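Aromatic-amino-acid aminotransferase (Burkholderia pseudomallei, PDB 4F4E) probably catalyses pyridoxal-phosphate-dependent transamination between aromatic amino acids and 2-oxo acids such as 2-oxoglutarate, working as a homodimer. Local coordinates at residues Glu41-Asp46 against Lys51-Val56; Leu89-Ile94 against Gln297-Ile302; Ala343-Leu348 against Met370-Gly375. One frame throughout, in Å; residues are numbered along the deposited sequence.

Contact 1 of 3, residues Glu41-Asp46 against Lys51-Val56; sequences EAFNAD and KVNLGV
The ring of Phe43 lies between two side chains of the segment 51-56, with Lys51 over one face and Asn53 over the other. CB of Asn53 sits almost above the middle of the ring, 3.8 Å from the Phe43 centroid, as a CH-pi contact. On the opposite face the lysine chain runs past with CD displaced toward the rim, and its CG comes within 3.4 Å of Phe43 CE1. The ammonium group lies over this same face, NZ standing 4.6 Å from the Phe43 centroid and 11° off the ring normal, a cation-pi geometry. Extended beyond CG, the chain delivers that nitrogen to the end of helix 35-45. There Lys51 NZ donates to Phe43 O at 2.6 Å and to Asp46 O at 2.8 Å. Phe43 O also accepts from the backbone N of Asp46, and a positive charge at this C-terminal end should suit the helix dipole.

Further out, the carboxylate of Asp46 turns to other partners, a salt bridge with Arg48 and a hydrogen bond with Tyr391, whose ring also meets Phe43 edge-to-face. Asn53 OD1 accepts from Gly55 N at 2.8 Å, forming an Asx turn at the end of strand 52-53. That strand pairs in parallel with strand 390-391, an association of N- and C-terminal chain parts found in the small domain of class I aminotransferases.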
# COMPACT_ATOMS: atom_id res chain seq x y z
N GLU A 41 -13.92 -16.95 15.28
CA GLU A 41 -13.63 -18.37 15.47
C GLU A 41 -14.88 -19.07 16.04
O GLU A 41 -15.32 -20.09 15.48
CB GLU A 41 -12.37 -18.60 16.36
N ALA A 42 -15.45 -18.53 17.12
CA ALA A 42 -16.66 -19.12 17.69
C ALA A 42 -17.80 -19.11 16.65
O ALA A 42 -18.49 -20.12 16.47
CB ALA A 42 -17.09 -18.39 18.96
N PHE A 43 -18.00 -18.00 15.95
CA PHE A 43 -19.07 -17.95 14.94
C PHE A 43 -18.89 -19.08 13.92
O PHE A 43 -19.84 -19.78 13.56
CB PHE A 43 -19.09 -16.61 14.22
CG PHE A 43 -20.12 -16.51 13.16
CD1 PHE A 43 -21.45 -16.30 13.50
CD2 PHE A 43 -19.78 -16.60 11.83
CE1 PHE A 43 -22.41 -16.20 12.50
CE2 PHE A 43 -20.74 -16.53 10.82
CZ PHE A 43 -22.06 -16.30 11.16
N ASN A 44 -17.67 -19.23 13.45
CA ASN A 44 -17.37 -20.22 12.42
C ASN A 44 -17.54 -21.65 12.89
O ASN A 44 -18.06 -22.49 12.15
CB ASN A 44 -15.95 -20.01 11.84
CG ASN A 44 -15.88 -18.81 10.92
OD1 ASN A 44 -16.86 -18.42 10.28
ND2 ASN A 44 -14.70 -18.22 10.82
N ALA A 45 -17.15 -21.94 14.13
CA ALA A 45 -17.33 -23.25 14.68
C ALA A 45 -18.81 -23.60 15.02
O ALA A 45 -19.11 -24.76 15.29
CB ALA A 45 -16.45 -23.41 15.93
N ASP A 46 -19.71 -22.61 15.04
CA ASP A 46 -21.10 -22.79 15.51
C ASP A 46 -21.81 -23.57 14.43
O ASP A 46 -21.89 -23.09 13.31
CB ASP A 46 -21.78 -21.40 15.71
CG ASP A 46 -23.08 -21.46 16.50
OD1 ASP A 46 -23.85 -22.47 16.38
OD2 ASP A 46 -23.36 -20.49 17.22
N LYS A 51 -27.23 -18.74 12.25
CA LYS A 51 -26.47 -17.85 13.14
C LYS A 51 -26.28 -16.51 12.47
O LYS A 51 -26.33 -16.44 11.25
CB LYS A 51 -25.13 -18.50 13.41
CG LYS A 51 -24.39 -18.94 12.15
CD LYS A 51 -23.16 -19.77 12.51
CE LYS A 51 -22.39 -20.18 11.25
NZ LYS A 51 -21.20 -20.98 11.67
N VAL A 52 -26.07 -15.44 13.24
CA VAL A 52 -25.96 -14.09 12.69
C VAL A 52 -24.73 -13.45 13.27
O VAL A 52 -24.56 -13.43 14.52
CB VAL A 52 -27.20 -13.20 13.03
CG1 VAL A 52 -27.03 -11.80 12.48
CG2 VAL A 52 -28.48 -13.83 12.48
N ASN A 53 -23.84 -13.00 12.38
CA ASN A 53 -22.65 -12.28 12.81
C ASN A 53 -22.88 -10.74 12.78
O ASN A 53 -22.81 -10.10 11.74
CB ASN A 53 -21.41 -12.68 11.99
CG ASN A 53 -20.11 -12.16 12.61
OD1 ASN A 53 -20.10 -11.38 13.53
ND2 ASN A 53 -19.00 -12.67 12.11
N LEU A 54 -23.11 -10.16 13.95
CA LEU A 54 -23.21 -8.70 14.05
C LEU A 54 -21.89 -8.04 14.48
O LEU A 54 -21.85 -6.85 14.72
CB LEU A 54 -24.33 -8.33 15.03
CG LEU A 54 -25.74 -8.83 14.69
CD1 LEU A 54 -26.71 -8.39 15.82
CD2 LEU A 54 -26.17 -8.28 13.33
N GLY A 55 -20.83 -8.83 14.57
CA GLY A 55 -19.51 -8.33 14.85
C GLY A 55 -18.71 -7.86 13.64
O GLY A 55 -17.60 -7.39 13.79
N VAL A 56 -19.27 -7.99 12.45
CA VAL A 56 -18.56 -7.58 11.21
C VAL A 56 -18.47 -6.05 11.11
O VAL A 56 -19.05 -5.34 11.91
CB VAL A 56 -19.26 -8.14 9.95
CG1 VAL A 56 -19.26 -9.69 9.99
CG2 VAL A 56 -20.72 -7.65 9.88

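Contact 2 of 3, residues Leu89-Ile94 against Gln297-Ile302; sequences LPIDGI and QLKRVI
Ile91 meets helix 288-303 through its CG2 methyl, which presses on CG2 of Ile302 at 3.5 Å, tighter than usual for two carbons. Its conformation explains the meeting: with chi1 at -66° the methyl branch stands opposite the backbone N, facing the helix, while the longer CG1 branch runs beside that nitrogen. The same methyl rests against Lys299, 3.9 Å from its CB. Ile302 CG2 in turn reaches the Ile91 carbonyl oxygen, and Ile302 also packs on Ala121 and Ile132 of its own chain.

Lys299 is fully extended from CG to NZ; its aliphatic part passes Ile91 before the ammonium nears Asp92. The aspartate, with CG held between its backbone N and carbonyl carbon (chi1 50°), brings OD2 to 3.5 Å from Lys299 CE. The type I turn from Pro90 to Gly93 presents Ile91 and Asp92, and Asp92 also bonds through its backbone to Gln122.

The charges themselves stay apart, Asp92 OD2 lying 4.1 Å from Lys299 NZ. Two waters bridge them, each accepting from the ammonium and donating to a different carboxylate oxygen. Chemically, the opposite charges are paired through solvent and not in a direct salt bridge, which leaves the direct contact largely apolar.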
# COMPACT_ATOMS: atom_id res chain seq x y z
N LEU A 89 1.91 4.70 -11.51
CA LEU A 89 1.24 5.95 -11.24
C LEU A 89 2.26 6.91 -10.61
O LEU A 89 3.25 6.47 -10.01
CB LEU A 89 0.07 5.77 -10.26
CG LEU A 89 -1.14 4.98 -10.74
CD1 LEU A 89 -2.22 4.95 -9.63
CD2 LEU A 89 -1.67 5.55 -12.04
N PRO A 90 1.97 8.24 -10.65
CA PRO A 90 2.69 9.18 -9.81
C PRO A 90 2.66 8.78 -8.33
O PRO A 90 1.78 7.99 -7.90
CB PRO A 90 1.89 10.49 -10.01
CG PRO A 90 1.36 10.35 -11.37
CD PRO A 90 0.89 8.93 -11.35
N ILE A 91 3.62 9.31 -7.55
CA ILE A 91 3.76 8.98 -6.16
C ILE A 91 2.48 9.29 -5.42
O ILE A 91 2.03 8.52 -4.56
CB ILE A 91 4.97 9.69 -5.51
CG1 ILE A 91 6.31 9.18 -6.11
CG2 ILE A 91 4.95 9.51 -3.98
CD1 ILE A 91 7.49 10.07 -5.67
N ASP A 92 1.84 10.41 -5.81
CA ASP A 92 0.62 10.85 -5.17
C ASP A 92 -0.65 10.43 -5.89
O ASP A 92 -1.70 10.97 -5.65
CB ASP A 92 0.61 12.39 -5.00
CG ASP A 92 0.94 13.15 -6.27
OD1 ASP A 92 1.32 12.55 -7.30
OD2 ASP A 92 0.89 14.41 -6.21
N GLY A 93 -0.50 9.53 -6.84
CA GLY A 93 -1.65 8.84 -7.47
C GLY A 93 -2.18 9.54 -8.70
O GLY A 93 -1.52 10.40 -9.29
N ILE A 94 -3.37 9.14 -9.10
CA ILE A 94 -4.02 9.65 -10.32
C ILE A 94 -4.45 11.08 -10.07
O ILE A 94 -5.22 11.35 -9.19
CB ILE A 94 -5.24 8.78 -10.70
CG1 ILE A 94 -4.80 7.33 -10.96
CG2 ILE A 94 -5.95 9.36 -11.93
CD1 ILE A 94 -5.92 6.35 -10.80
N GLN A 297 7.33 16.74 0.64
CA GLN A 297 7.71 15.91 1.77
C GLN A 297 6.79 14.71 1.89
O GLN A 297 7.24 13.61 2.24
CB GLN A 297 7.72 16.74 3.07
CG GLN A 297 8.80 17.82 3.09
CD GLN A 297 10.22 17.31 2.83
OE1 GLN A 297 10.57 16.17 3.20
NE2 GLN A 297 11.04 18.14 2.21
N LEU A 298 5.53 14.87 1.56
CA LEU A 298 4.60 13.73 1.59
C LEU A 298 4.99 12.67 0.57
O LEU A 298 4.90 11.48 0.82
CB LEU A 298 3.17 14.20 1.35
CG LEU A 298 2.05 13.24 1.60
CD1 LEU A 298 2.06 12.79 3.07
CD2 LEU A 298 0.76 14.02 1.24
N LYS A 299 5.47 13.12 -0.57
CA LYS A 299 6.00 12.21 -1.58
C LYS A 299 7.16 11.37 -1.07
O LYS A 299 7.21 10.19 -1.40
CB LYS A 299 6.36 12.93 -2.88
CG LYS A 299 5.12 13.37 -3.65
CD LYS A 299 5.53 14.08 -4.93
CE LYS A 299 4.36 14.49 -5.79
NZ LYS A 299 4.87 15.35 -6.91
N ARG A 300 8.04 11.93 -0.23
CA ARG A 300 9.12 11.13 0.33
C ARG A 300 8.61 10.04 1.22
O ARG A 300 9.09 8.92 1.17
CB ARG A 300 10.13 11.97 1.10
CG ARG A 300 10.83 12.99 0.22
CD ARG A 300 11.74 13.88 1.06
NE ARG A 300 12.63 13.03 1.83
CZ ARG A 300 13.23 13.37 2.95
NH1 ARG A 300 13.09 14.58 3.47
NH2 ARG A 300 13.99 12.46 3.55
N VAL A 301 7.62 10.38 2.05
CA VAL A 301 7.04 9.45 3.00
C VAL A 301 6.29 8.30 2.29
O VAL A 301 6.31 7.16 2.73
CB VAL A 301 6.11 10.26 3.93
CG1 VAL A 301 5.10 9.40 4.60
CG2 VAL A 301 6.96 11.06 4.96
N ILE A 302 5.64 8.61 1.16
CA ILE A 302 5.00 7.57 0.36
C ILE A 302 6.05 6.71 -0.35
O ILE A 302 5.98 5.49 -0.37
CB ILE A 302 4.11 8.22 -0.73
CG1 ILE A 302 2.88 8.86 -0.09
CG2 ILE A 302 3.66 7.20 -1.76
CD1 ILE A 302 2.26 9.95 -1.02
O HOH W 1 2.07 16.00 -7.96
O HOH W 2 3.47 13.51 -8.74

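Contact 3 of 3, residues Ala343-Leu348 against Met370-Gly375; sequences AMRNGL and MFSYSG
Arg345 grips the strand 371-373 with two nitrogens of its guanidinium group, and almost the whole contact depends on this one side chain. NH1 donates to Ser372 OG at 2.7 Å, and NH2 donates to Phe371 O at 2.9 Å. Both bonds are nearly straight, about 160° at the hydrogen, and both acceptors lie at the edge of the guanidinium, close to its plane. The carbonyl of Phe371 is met less regularly, since NH2 stands well above its plane, 57° out of it. Extended from CG to NE, the arginine spans a wide gap: the closest CA atoms, those of Arg345 and Ser372, are 9.2 Å apart.

Through this arginine helix 324-354 is tied to strand 371-373, which pairs antiparallel with strand 397-399 in the C-terminal part of this class I aminotransferase. Further acceptors complete the polar cluster: NH2 also bonds Gly369 O and NH1 bonds Ile364 O, while Ser372 OG pairs with Gln367 OE1. The serine and these carbonyl oxygens are neutral acceptors that probably offset part of the cost of burying the charge, and the several bonds hold the group's rotation.

Away from this compact, buried grip the pairing is loose, and the two segments hold apart. The CB of Leu348 is directed toward segment 370-375, but the side chain makes no contact with it, packing instead on Leu408 and Ala412 of helix 408-419.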
# COMPACT_ATOMS: atom_id res chain seq x y z
N ALA A 343 -33.75 1.99 7.92
CA ALA A 343 -34.97 1.15 8.01
C ALA A 343 -34.74 0.05 9.08
O ALA A 343 -35.67 -0.32 9.85
CB ALA A 343 -35.26 0.49 6.67
N MET A 344 -33.52 -0.46 9.13
CA MET A 344 -33.18 -1.54 10.09
C MET A 344 -33.13 -0.97 11.49
O MET A 344 -33.63 -1.60 12.44
CB MET A 344 -31.87 -2.25 9.71
CG MET A 344 -31.91 -3.06 8.43
SD MET A 344 -33.15 -4.37 8.45
CE MET A 344 -34.55 -3.57 7.69
N ARG A 345 -32.51 0.21 11.64
CA ARG A 345 -32.50 0.89 12.92
C ARG A 345 -33.94 1.06 13.41
O ARG A 345 -34.29 0.69 14.55
CB ARG A 345 -31.85 2.28 12.83
CG ARG A 345 -30.35 2.21 12.65
CD ARG A 345 -29.71 3.61 12.57
NE ARG A 345 -28.25 3.53 12.43
CZ ARG A 345 -27.42 3.24 13.42
NH1 ARG A 345 -27.88 2.98 14.64
NH2 ARG A 345 -26.10 3.20 13.19
N ASN A 346 -34.79 1.62 12.56
CA ASN A 346 -36.13 1.94 13.04
C ASN A 346 -36.95 0.66 13.27
O ASN A 346 -37.78 0.62 14.21
CB ASN A 346 -36.93 2.86 12.13
CG ASN A 346 -38.20 3.34 12.80
OD1 ASN A 346 -38.18 3.78 13.98
ND2 ASN A 346 -39.33 3.19 12.12
N GLY A 347 -36.74 -0.33 12.42
CA GLY A 347 -37.43 -1.61 12.58
C GLY A 347 -37.03 -2.27 13.89
O GLY A 347 -37.87 -2.87 14.54
N LEU A 348 -35.76 -2.18 14.29
CA LEU A 348 -35.33 -2.76 15.56
C LEU A 348 -35.96 -2.00 16.71
O LEU A 348 -36.53 -2.58 17.66
CB LEU A 348 -33.80 -2.80 15.68
CG LEU A 348 -33.17 -3.43 16.94
CD1 LEU A 348 -33.52 -4.91 17.12
CD2 LEU A 348 -31.67 -3.21 16.93
N MET A 370 -22.76 2.51 10.21
CA MET A 370 -22.85 1.06 10.19
C MET A 370 -22.96 0.43 11.59
O MET A 370 -23.30 -0.74 11.71
CB MET A 370 -21.63 0.47 9.52
CG MET A 370 -21.57 0.94 8.09
SD MET A 370 -20.70 -0.28 7.11
CE MET A 370 -20.74 0.71 5.62
N PHE A 371 -22.63 1.19 12.63
CA PHE A 371 -22.56 0.65 14.00
C PHE A 371 -23.47 1.30 15.00
O PHE A 371 -23.85 2.48 14.87
CB PHE A 371 -21.13 0.78 14.55
CG PHE A 371 -20.13 0.18 13.65
CD1 PHE A 371 -19.99 -1.19 13.60
CD2 PHE A 371 -19.38 0.98 12.81
CE1 PHE A 371 -19.13 -1.77 12.72
CE2 PHE A 371 -18.49 0.43 11.94
CZ PHE A 371 -18.35 -0.95 11.87
N SER A 372 -23.79 0.53 16.04
CA SER A 372 -24.40 1.08 17.25
C SER A 372 -23.82 0.38 18.46
O SER A 372 -23.50 -0.82 18.42
CB SER A 372 -25.93 0.88 17.25
OG SER A 372 -26.61 2.08 16.87
N TYR A 373 -23.66 1.13 19.54
CA TYR A 373 -23.45 0.53 20.85
C TYR A 373 -24.84 0.21 21.40
O TYR A 373 -25.61 1.11 21.83
CB TYR A 373 -22.64 1.47 21.76
CG TYR A 373 -21.14 1.14 21.81
CD1 TYR A 373 -20.47 0.63 20.71
CD2 TYR A 373 -20.41 1.31 22.98
CE1 TYR A 373 -19.13 0.26 20.78
CE2 TYR A 373 -19.06 0.98 23.06
CZ TYR A 373 -18.41 0.48 21.95
OH TYR A 373 -17.08 0.13 22.00
N SER A 374 -25.15 -1.08 21.42
CA SER A 374 -26.45 -1.57 21.87
C SER A 374 -26.71 -1.34 23.32
O SER A 374 -27.88 -1.32 23.72
CB SER A 374 -26.64 -3.07 21.61
OG SER A 374 -25.76 -3.91 22.33
N GLY A 375 -25.65 -1.28 24.10
CA GLY A 375 -25.72 -1.21 25.55
C GLY A 375 -25.95 -2.56 26.20
O GLY A 375 -26.21 -2.62 27.38

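Along the chain the three contacts follow in series, but in space contacts 1 and 3 are neighbours, their centres 18 Å apart. They touch where Val56 O packs on Phe371 CE1 at 3.7 Å, and C-terminal strands join them: 52-53 pairs with 390-391, 371-373 with 397-399, and Leu54 bonds to Cys399. Contact 2 stands alone, its centre about 40 Å from that of contact 1 and 39 Å from that of contact 3. Its Asp92 and Ile302 pack on Ala121 of strand 118-124, at an edge of the large-domain sheet. Contacts 1 and 3 thus belong to the part built from both chain ends, untouched there by the other subunit, whereas contact 2 borders the dimer partner, Gln297 bonding Glu29 of the second subunit.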